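Local structure of tetraacyldisaccharide 4'-kinase (Aquifex aeolicus, 4EHX) at residues A[30-35]-A[143-148]; A[38-43]-A[149-154]; A[70-75]-A[117-122]. The protein transfers the gamma-phosphate of ATP to the 4'-position of a tetraacyldisaccharide 1-phosphate, forming lipid IVA in lipid A biosynthesis as an atypical P-loop kinase at the membrane interface. One frame throughout, in Å; residues are numbered along the deposited sequence.

Contact 1 (A[30-35]-A[143-148]); sequences KIKKLP and HRKLHR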
loop_
_atom_site.group_PDB
_atom_site.type_symbol
_atom_site.label_atom_id
_atom_site.label_comp_id
_atom_site.label_asym_id
_atom_site.label_seq_id
_atom_site.Cartn_x
_atom_site.Cartn_y
_atom_site.Cartn_z
ATOM N N LYS A 30 -20.639 13.603 -10.037
ATOM C CA LYS A 30 -20.460 12.631 -11.096
ATOM C C LYS A 30 -19.465 11.542 -10.700
ATOM O O LYS A 30 -18.404 11.825 -10.128
ATOM C CB LYS A 30 -19.988 13.325 -12.376
ATOM C CG LYS A 30 -20.003 12.425 -13.616
ATOM C CD LYS A 30 -20.074 13.269 -14.879
ATOM C CE LYS A 30 -19.757 12.450 -16.119
ATOM N NZ LYS A 30 -19.234 13.302 -17.232
ATOM N N ILE A 31 -19.862 10.301 -10.962
ATOM C CA ILE A 31 -18.979 9.153 -10.835
ATOM C C ILE A 31 -18.629 8.687 -12.248
ATOM O O ILE A 31 -19.506 8.267 -13.004
ATOM C CB ILE A 31 -19.633 8.037 -10.000
ATOM C CG1 ILE A 31 -19.888 8.567 -8.574
ATOM C CG2 ILE A 31 -18.717 6.796 -9.952
ATOM C CD1 ILE A 31 -20.700 7.635 -7.676
ATOM N N LYS A 32 -17.353 8.798 -12.605
ATOM C CA LYS A 32 -16.900 8.474 -13.966
ATOM C C LYS A 32 -16.612 6.988 -14.124
ATOM O O LYS A 32 -16.261 6.322 -13.167
ATOM C CB LYS A 32 -15.671 9.317 -14.312
ATOM C CG LYS A 32 -15.945 10.813 -14.107
ATOM C CD LYS A 32 -14.743 11.689 -14.421
ATOM C CE LYS A 32 -14.544 11.821 -15.915
ATOM N NZ LYS A 32 -15.835 12.064 -16.615
ATOM N N LYS A 33 -16.735 6.474 -15.342
ATOM C CA LYS A 33 -16.623 5.037 -15.557
ATOM C C LYS A 33 -15.608 4.706 -16.631
ATOM O O LYS A 33 -15.796 5.061 -17.791
ATOM C CB LYS A 33 -17.994 4.481 -15.958
ATOM C CG LYS A 33 -17.984 3.020 -16.370
ATOM C CD LYS A 33 -17.998 2.099 -15.183
ATOM C CE LYS A 33 -18.348 0.665 -15.586
ATOM N NZ LYS A 33 -17.344 0.081 -16.538
ATOM N N LEU A 34 -14.523 4.039 -16.253
ATOM C CA LEU A 34 -13.577 3.518 -17.249
ATOM C C LEU A 34 -14.153 2.281 -17.945
ATOM O O LEU A 34 -14.964 1.557 -17.361
ATOM C CB LEU A 34 -12.231 3.187 -16.597
ATOM C CG LEU A 34 -11.429 4.417 -16.153
ATOM C CD1 LEU A 34 -10.297 4.002 -15.207
ATOM C CD2 LEU A 34 -10.871 5.183 -17.365
ATOM N N PRO A 35 -13.749 2.050 -19.212
ATOM C CA PRO A 35 -14.299 0.955 -20.023
ATOM C C PRO A 35 -13.664 -0.408 -19.759
ATOM O O PRO A 35 -13.961 -1.343 -20.497
ATOM C CB PRO A 35 -13.998 1.402 -21.459
ATOM C CG PRO A 35 -12.733 2.193 -21.330
ATOM C CD PRO A 35 -12.887 2.942 -20.008
ATOM N N HIS A 143 -11.641 7.860 -3.304
ATOM C CA HIS A 143 -11.681 8.497 -4.624
ATOM C C HIS A 143 -12.984 8.178 -5.365
ATOM O O HIS A 143 -12.976 7.506 -6.402
ATOM C CB HIS A 143 -10.453 8.111 -5.467
ATOM C CG HIS A 143 -10.206 9.045 -6.614
ATOM N ND1 HIS A 143 -9.648 10.296 -6.445
ATOM C CD2 HIS A 143 -10.450 8.920 -7.942
ATOM C CE1 HIS A 143 -9.566 10.905 -7.617
ATOM N NE2 HIS A 143 -10.047 10.092 -8.543
ATOM N N ARG A 144 -14.101 8.678 -4.836
ATOM C CA ARG A 144 -15.419 8.215 -5.264
ATOM C C ARG A 144 -15.792 8.667 -6.666
ATOM O O ARG A 144 -16.692 8.095 -7.287
ATOM C CB ARG A 144 -16.491 8.642 -4.260
ATOM C CG ARG A 144 -16.279 8.029 -2.878
ATOM C CD ARG A 144 -17.454 8.299 -1.938
ATOM N NE ARG A 144 -18.686 7.620 -2.354
ATOM C CZ ARG A 144 -19.850 7.744 -1.717
ATOM N NH1 ARG A 144 -19.942 8.513 -0.628
ATOM N NH2 ARG A 144 -20.929 7.115 -2.166
ATOM N N LYS A 145 -15.086 9.679 -7.163
ATOM C CA LYS A 145 -15.293 10.164 -8.525
ATOM C C LYS A 145 -15.038 9.073 -9.570
ATOM O O LYS A 145 -15.525 9.169 -10.688
ATOM C CB LYS A 145 -14.391 11.381 -8.818
ATOM C CG LYS A 145 -14.655 12.048 -10.174
ATOM C CD LYS A 145 -13.451 12.844 -10.707
ATOM C CE LYS A 145 -12.871 13.804 -9.691
ATOM N NZ LYS A 145 -12.065 14.899 -10.352
ATOM N N LEU A 146 -14.258 8.049 -9.223
ATOM C CA LEU A 146 -14.030 6.952 -10.172
ATOM C C LEU A 146 -14.807 5.710 -9.783
ATOM O O LEU A 146 -14.628 5.177 -8.681
ATOM C CB LEU A 146 -12.533 6.620 -10.325
ATOM C CG LEU A 146 -12.166 5.430 -11.229
ATOM C CD1 LEU A 146 -12.682 5.624 -12.654
ATOM C CD2 LEU A 146 -10.623 5.253 -11.262
ATOM N N HIS A 147 -15.683 5.254 -10.677
ATOM C CA HIS A 147 -16.415 4.018 -10.421
ATOM C C HIS A 147 -15.437 2.874 -10.217
ATOM O O HIS A 147 -14.463 2.755 -10.967
ATOM C CB HIS A 147 -17.323 3.635 -11.596
ATOM C CG HIS A 147 -17.950 2.281 -11.430
ATOM N ND1 HIS A 147 -18.976 2.045 -10.539
ATOM C CD2 HIS A 147 -17.655 1.080 -11.984
ATOM C CE1 HIS A 147 -19.300 0.764 -10.567
ATOM N NE2 HIS A 147 -18.513 0.157 -11.437
ATOM N N ARG A 148 -15.698 2.031 -9.221
ATOM C CA ARG A 148 -14.985 0.753 -9.124
ATOM C C ARG A 148 -15.980 -0.400 -9.136
ATOM O O ARG A 148 -17.049 -0.321 -8.541
ATOM C CB ARG A 148 -14.018 0.694 -7.914
ATOM C CG ARG A 148 -14.640 0.615 -6.511
ATOM C CD ARG A 148 -15.433 1.876 -6.103
ATOM N NE ARG A 148 -14.692 3.106 -6.442
ATOM C CZ ARG A 148 -13.706 3.627 -5.720
ATOM N NH1 ARG A 148 -13.352 3.080 -4.565
ATOM N NH2 ARG A 148 -13.090 4.733 -6.135
HETATM O O HOH W 1 -14.644 2.673 -13.773
#

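Contact 2 (A[38-43]-A[149-154]); sequences VISVGN and DLNILL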
loop_
_atom_site.group_PDB
_atom_site.type_symbol
_atom_site.label_atom_id
_atom_site.label_comp_id
_atom_site.label_asym_id
_atom_site.label_seq_id
_atom_site.Cartn_x
_atom_site.Cartn_y
_atom_site.Cartn_z
ATOM N N VAL A 38 -12.325 -2.089 -12.806
ATOM C CA VAL A 38 -11.571 -1.346 -11.817
ATOM C C VAL A 38 -11.820 -1.969 -10.447
ATOM O O VAL A 38 -12.965 -2.103 -9.995
ATOM C CB VAL A 38 -12.007 0.140 -11.778
ATOM C CG1 VAL A 38 -11.267 0.877 -10.663
ATOM C CG2 VAL A 38 -11.739 0.792 -13.143
ATOM N N ILE A 39 -10.736 -2.369 -9.799
ATOM C CA ILE A 39 -10.801 -2.875 -8.445
ATOM C C ILE A 39 -10.118 -1.839 -7.570
ATOM O O ILE A 39 -9.013 -1.422 -7.868
ATOM C CB ILE A 39 -10.029 -4.187 -8.318
ATOM C CG1 ILE A 39 -10.589 -5.235 -9.294
ATOM C CG2 ILE A 39 -10.071 -4.696 -6.860
ATOM C CD1 ILE A 39 -9.656 -6.460 -9.485
ATOM N N SER A 40 -10.765 -1.415 -6.490
ATOM C CA SER A 40 -10.122 -0.475 -5.591
ATOM C C SER A 40 -9.647 -1.194 -4.341
ATOM O O SER A 40 -10.347 -2.043 -3.796
ATOM C CB SER A 40 -11.077 0.665 -5.206
ATOM O OG SER A 40 -10.431 1.565 -4.322
ATOM N N VAL A 41 -8.440 -0.854 -3.903
ATOM C CA VAL A 41 -7.933 -1.278 -2.610
ATOM C C VAL A 41 -7.791 -0.034 -1.765
ATOM O O VAL A 41 -7.208 0.971 -2.195
ATOM C CB VAL A 41 -6.568 -2.024 -2.729
ATOM C CG1 VAL A 41 -6.049 -2.402 -1.317
ATOM C CG2 VAL A 41 -6.741 -3.261 -3.606
ATOM N N GLY A 42 -8.338 -0.070 -0.556
ATOM C CA GLY A 42 -8.267 1.101 0.281
ATOM C C GLY A 42 -8.446 0.802 1.754
ATOM O O GLY A 42 -8.641 -0.347 2.169
ATOM N N ASN A 43 -8.375 1.849 2.551
ATOM C CA ASN A 43 -8.659 1.705 3.970
ATOM C C ASN A 43 -9.212 3.005 4.548
ATOM O O ASN A 43 -9.396 4.002 3.828
ATOM C CB ASN A 43 -7.442 1.197 4.732
ATOM C CG ASN A 43 -6.487 2.295 5.080
ATOM O OD1 ASN A 43 -6.231 3.179 4.266
ATOM N ND2 ASN A 43 -5.966 2.264 6.301
ATOM N N ASP A 149 -15.618 -1.468 -9.834
ATOM C CA ASP A 149 -16.459 -2.656 -9.946
ATOM C C ASP A 149 -16.344 -3.577 -8.731
ATOM O O ASP A 149 -17.236 -4.392 -8.458
ATOM C CB ASP A 149 -16.082 -3.399 -11.222
ATOM C CG ASP A 149 -16.237 -2.522 -12.445
ATOM O OD1 ASP A 149 -17.403 -2.286 -12.870
ATOM O OD2 ASP A 149 -15.206 -2.043 -12.967
ATOM N N LEU A 150 -15.243 -3.441 -8.003
ATOM C CA LEU A 150 -15.042 -4.193 -6.777
ATOM C C LEU A 150 -14.318 -3.296 -5.789
ATOM O O LEU A 150 -13.144 -2.951 -5.988
ATOM C CB LEU A 150 -14.226 -5.466 -7.045
ATOM C CG LEU A 150 -13.931 -6.379 -5.838
ATOM C CD1 LEU A 150 -15.216 -6.795 -5.121
ATOM C CD2 LEU A 150 -13.150 -7.616 -6.263
ATOM N N ASN A 151 -15.029 -2.925 -4.725
ATOM C CA ASN A 151 -14.543 -1.953 -3.756
ATOM C C ASN A 151 -14.051 -2.690 -2.527
ATOM O O ASN A 151 -14.853 -3.119 -1.699
ATOM C CB ASN A 151 -15.680 -0.988 -3.377
ATOM C CG ASN A 151 -15.162 0.325 -2.857
ATOM O OD1 ASN A 151 -14.004 0.668 -3.074
ATOM N ND2 ASN A 151 -16.014 1.076 -2.170
ATOM N N ILE A 152 -12.740 -2.860 -2.419
ATOM C CA ILE A 152 -12.163 -3.653 -1.340
ATOM C C ILE A 152 -11.649 -2.744 -0.236
ATOM O O ILE A 152 -10.828 -1.857 -0.479
ATOM C CB ILE A 152 -11.018 -4.532 -1.835
ATOM C CG1 ILE A 152 -11.509 -5.446 -2.967
ATOM C CG2 ILE A 152 -10.462 -5.369 -0.658
ATOM C CD1 ILE A 152 -10.381 -6.341 -3.593
ATOM N N LEU A 153 -12.147 -2.957 0.976
ATOM C CA LEU A 153 -11.752 -2.132 2.106
ATOM C C LEU A 153 -10.990 -2.966 3.108
ATOM O O LEU A 153 -11.477 -4.006 3.564
ATOM C CB LEU A 153 -12.987 -1.554 2.802
ATOM C CG LEU A 153 -12.680 -0.704 4.044
ATOM C CD1 LEU A 153 -11.969 0.585 3.657
ATOM C CD2 LEU A 153 -13.978 -0.398 4.855
ATOM N N LEU A 154 -9.805 -2.497 3.469
ATOM C CA LEU A 154 -9.006 -3.161 4.503
ATOM C C LEU A 154 -9.309 -2.513 5.831
ATOM O O LEU A 154 -9.368 -1.279 5.926
ATOM C CB LEU A 154 -7.509 -3.021 4.209
ATOM C CG LEU A 154 -6.904 -4.064 3.258
ATOM C CD1 LEU A 154 -7.638 -4.114 1.926
ATOM C CD2 LEU A 154 -5.419 -3.741 3.040
HETATM O O HOH W 2 -11.335 0.445 -1.923
#

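Contact 3 (A[70-75]-A[117-122]); sequences LSRGYK and EDRYKG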
loop_
_atom_site.group_PDB
_atom_site.type_symbol
_atom_site.label_atom_id
_atom_site.label_comp_id
_atom_site.label_asym_id
_atom_site.label_seq_id
_atom_site.Cartn_x
_atom_site.Cartn_y
_atom_site.Cartn_z
ATOM N N LEU A 70 -3.311 2.325 -10.575
ATOM C CA LEU A 70 -3.517 3.765 -10.624
ATOM C C LEU A 70 -3.248 4.279 -9.231
ATOM O O LEU A 70 -4.031 4.024 -8.304
ATOM C CB LEU A 70 -4.964 4.117 -11.044
ATOM C CG LEU A 70 -5.416 3.590 -12.406
ATOM C CD1 LEU A 70 -6.883 4.022 -12.694
ATOM C CD2 LEU A 70 -4.477 4.116 -13.504
ATOM N N SER A 71 -2.124 4.974 -9.092
ATOM C CA SER A 71 -1.669 5.494 -7.810
ATOM C C SER A 71 -1.817 7.023 -7.770
ATOM O O SER A 71 -1.761 7.682 -8.808
ATOM C CB SER A 71 -0.207 5.081 -7.615
ATOM O OG SER A 71 0.175 5.106 -6.261
ATOM N N ARG A 72 -1.987 7.579 -6.572
ATOM C CA ARG A 72 -2.139 9.028 -6.406
ATOM C C ARG A 72 -0.879 9.788 -6.726
ATOM O O ARG A 72 -0.923 10.802 -7.429
ATOM C CB ARG A 72 -2.568 9.379 -4.978
ATOM C CG ARG A 72 -2.931 10.857 -4.813
ATOM C CD ARG A 72 -3.463 11.148 -3.416
ATOM N NE ARG A 72 -3.958 12.519 -3.297
ATOM C CZ ARG A 72 -4.510 13.025 -2.197
ATOM N NH1 ARG A 72 -4.936 14.282 -2.186
ATOM N NH2 ARG A 72 -4.640 12.278 -1.106
ATOM N N GLY A 73 0.243 9.317 -6.189
ATOM C CA GLY A 73 1.487 10.059 -6.284
ATOM C C GLY A 73 1.350 11.436 -5.664
ATOM O O GLY A 73 1.556 12.447 -6.332
ATOM N N TYR A 74 1.003 11.476 -4.381
ATOM C CA TYR A 74 0.728 12.736 -3.690
ATOM C C TYR A 74 1.828 13.784 -3.895
ATOM O O TYR A 74 1.574 14.868 -4.429
ATOM C CB TYR A 74 0.488 12.484 -2.194
ATOM C CG TYR A 74 0.067 13.711 -1.412
ATOM C CD1 TYR A 74 -0.964 14.527 -1.862
ATOM C CD2 TYR A 74 0.690 14.042 -0.214
ATOM C CE1 TYR A 74 -1.355 15.648 -1.148
ATOM C CE2 TYR A 74 0.305 15.160 0.509
ATOM C CZ TYR A 74 -0.718 15.959 0.037
ATOM O OH TYR A 74 -1.105 17.072 0.750
ATOM N N LYS A 75 3.046 13.453 -3.476
ATOM C CA LYS A 75 4.177 14.369 -3.602
ATOM C C LYS A 75 5.165 13.914 -4.670
ATOM O O LYS A 75 5.913 12.955 -4.467
ATOM C CB LYS A 75 4.886 14.530 -2.256
ATOM C CG LYS A 75 5.521 13.250 -1.737
ATOM C CD LYS A 75 6.229 13.479 -0.412
ATOM C CE LYS A 75 6.861 12.196 0.102
ATOM N NZ LYS A 75 7.560 12.401 1.399
ATOM N N GLU A 117 -3.251 12.246 -9.667
ATOM C CA GLU A 117 -4.214 12.640 -8.638
ATOM C C GLU A 117 -5.638 12.252 -9.058
ATOM O O GLU A 117 -6.419 11.684 -8.275
ATOM C CB GLU A 117 -4.137 14.157 -8.449
ATOM C CG GLU A 117 -4.960 14.691 -7.298
ATOM C CD GLU A 117 -4.259 14.520 -5.968
ATOM O OE1 GLU A 117 -3.013 14.393 -5.962
ATOM O OE2 GLU A 117 -4.955 14.511 -4.931
ATOM N N ASP A 118 -5.981 12.572 -10.302
ATOM C CA ASP A 118 -7.277 12.179 -10.851
ATOM C C ASP A 118 -7.128 10.776 -11.436
ATOM O O ASP A 118 -6.495 10.596 -12.480
ATOM C CB ASP A 118 -7.693 13.163 -11.947
ATOM C CG ASP A 118 -9.132 12.957 -12.393
ATOM O OD1 ASP A 118 -9.376 12.019 -13.157
ATOM O OD2 ASP A 118 -10.018 13.737 -11.989
ATOM N N ARG A 119 -7.682 9.777 -10.760
ATOM C CA ARG A 119 -7.458 8.390 -11.183
ATOM C C ARG A 119 -8.052 8.103 -12.563
ATOM O O ARG A 119 -7.462 7.382 -13.372
ATOM C CB ARG A 119 -8.009 7.406 -10.140
ATOM C CG ARG A 119 -7.015 6.998 -9.036
ATOM C CD ARG A 119 -6.542 8.160 -8.203
ATOM N NE ARG A 119 -6.229 7.739 -6.834
ATOM C CZ ARG A 119 -6.138 8.558 -5.793
ATOM N NH1 ARG A 119 -6.312 9.882 -5.947
ATOM N NH2 ARG A 119 -5.864 8.043 -4.597
ATOM N N TYR A 120 -9.230 8.661 -12.836
ATOM C CA TYR A 120 -9.841 8.500 -14.150
ATOM C C TYR A 120 -8.911 8.934 -15.293
ATOM O O TYR A 120 -8.712 8.187 -16.262
ATOM C CB TYR A 120 -11.168 9.266 -14.224
ATOM C CG TYR A 120 -11.868 9.130 -15.557
ATOM C CD1 TYR A 120 -12.670 8.029 -15.834
ATOM C CD2 TYR A 120 -11.726 10.105 -16.542
ATOM C CE1 TYR A 120 -13.316 7.899 -17.067
ATOM C CE2 TYR A 120 -12.370 9.987 -17.762
ATOM C CZ TYR A 120 -13.167 8.888 -18.014
ATOM O OH TYR A 120 -13.802 8.769 -19.227
ATOM N N LYS A 121 -8.350 10.143 -15.195
ATOM C CA LYS A 121 -7.405 10.614 -16.214
ATOM C C LYS A 121 -6.189 9.701 -16.320
ATOM O O LYS A 121 -5.657 9.502 -17.407
ATOM C CB LYS A 121 -6.946 12.050 -15.934
ATOM C CG LYS A 121 -8.038 13.087 -16.113
ATOM C CD LYS A 121 -7.533 14.486 -15.753
ATOM C CE LYS A 121 -8.549 15.550 -16.138
ATOM N NZ LYS A 121 -9.940 15.132 -15.810
ATOM N N GLY A 122 -5.738 9.163 -15.191
ATOM C CA GLY A 122 -4.632 8.216 -15.195
ATOM C C GLY A 122 -5.053 6.981 -15.978
ATOM O O GLY A 122 -4.287 6.448 -16.783
HETATM O O HOH W 3 -5.311 5.253 -6.184
HETATM O O HOH W 4 -5.363 8.990 -1.822
#

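Contact 1 (A[30-35]-A[143-148])
The imidazole of H147 is approached obliquely by K33, whose CD lies 3.4 Å from H147 CD2, while a water sits at the ring's edge and in its plane. The setting is a single beta bridge, K32 to L146, between the loops that lead into strands 38-43 and 150-156 of this P-loop kinase; the second segment opens with a type I beta turn from H143 to L146. Two backbone bonds define the bridge: K32 N donates to K145 O at 2.7 Å (N-H...O 164°), and H147 N donates to K32 O at 2.8 Å. I31 CG2 stands anti to its own backbone N and packs 3.5 Å from H147 N. K33 and H147 run side by side in the same direction, and H147 NE2 is hydrogen-bonded to D149 OD1. On the buried flank L34 crosses L146 at about a right angle, with L34 CD1 3.9 Å from L146 CD1, next to Y120 of helix 119-130. The edge of the R148 guanidinium holds L146 O through both NE and NH2. The water accepts from L34 N at 2.8 Å and donates to H147 O at 2.8 Å.

Contact 2 (A[38-43]-A[149-154])
V38 and D149 open a parallel pairing of strands 38-43 and 150-154, whose short axes approach to 4.6 Å with an angle of 27° between their directions. At this entrance V38 O accepts from D149 N at 2.7 Å and, weakly, from L150 N. The D149 side chain adds a bond: OD2 takes V38 N on its anti lone pair at 2.9 Å.

The backbone ladder then uses every second residue of the first strand. S40 bonds L150 O through its N and I152 N through its O; G42 does the same with I152 O and, at 2.8 Å from G42 O, with L154 N. I39 and V41 turn their backbone bonds the other way, to the strand 134-138 side, which makes 38-43 an interior strand.

Apolar contacts lie on the face carrying I39, V41, I152 and L154. I39 CG2 meets I152 CD1 at 3.7 Å, the two side chains running alongside each other, and V41 CG1 reaches L154 CD1 at 4.0 Å. Helix 51-61 packs over I39 and V41.

On the opposite face, which also carries L153, S40 and N151 make the polar contacts. S40 OG, anti to the backbone N (chi1 180°), donates at 2.8 Å to a water that in turn donates to N151 OD1 and to I152 O, at 2.8 Å from the latter. R148 NH1 also donates to N151 OD1.

At N43, ND2 is hydrogen-bonded to S45 O. A core parallel strand running into residues S45-T52, predicted to bind ATP, which lead into and begin helix 51-61, is the strand-loop-helix arrangement of the P-loop NTPase fold.

Contact 3 (A[70-75]-A[117-122])
R72 has CG anti to its backbone N (chi1 -172°) and stays extended as far as NE, whereas E117 turns at chi2 (81°), which swings its CD toward the arginine. The two side chains therefore lie alongside each other, pointing the same way, and form a salt bridge. R72 NE and R72 NH1 both donate to one oxygen, E117 OE2, each at 2.8 Å. Because a single atom takes both donors, each N-H is well off straight. The guanidinium and carboxylate planes stand 66° apart: NH1 uses the syn lone pair of OE2, while NE arrives from above the carboxylate plane.

R119, also bent at chi2, passes R72 obliquely. R72 CB rests over one face of the R119 guanidinium, toward its rim and 3.6 Å from R119 NH2. The edge of that guanidinium is held in plane by three oxygens: R119 NH1 donates to E117 O at 2.9 Å, NE to a water that also lies within hydrogen-bonding distance of L70 O, and NH2 to a second water, weakly shared with R72 NH2.

Further along, L70 packs on the first turn of helix 119-130. L70 CD1 lies 3.5 Å from R119 O, and L70 CD2 is 3.8 Å from G122 C. The turn is capped by D118, whose OD1 accepts from K121 N; its OD2 is in a salt bridge with K145.

The R72 side chain is about 8 Å from that of K51, which is predicted to bind ATP. R72 NE and R119 NH1 come within 4.4 Å of each other, like charges that E117 would partly offset. A sulfonate of bound EPE, probably from the crystallisation liquor, forms a salt bridge with R119 NH1 and a long, weak ion pair with R72 NE. The two neighbouring arginines probably favour an anion here, as the sulfonate suggests.

Overall arrangement
From the N terminus, the loop after helix 7-25 supplies 30-35 of contact 1, and the chain continues into 38-43 of contact 2. Both remain open while 70-75 is met by 117-122, so contact 3 closes first, nested inside the other two. Next, 143-148 closes contact 1 and 149-154 closes contact 2; their segments alternate, so these two cross. Contact 1 joins two loops, contact 2 two parallel strands, and contact 3 the end of strand 67-71 to the start of helix 119-130. Contact 1 touches contact 2 where R148 CB packs on V38 O, and contact 3 through K145 and D118. Contacts 2 and 3 do not touch; strand 134-138 lies between strands 38-43 and 67-71.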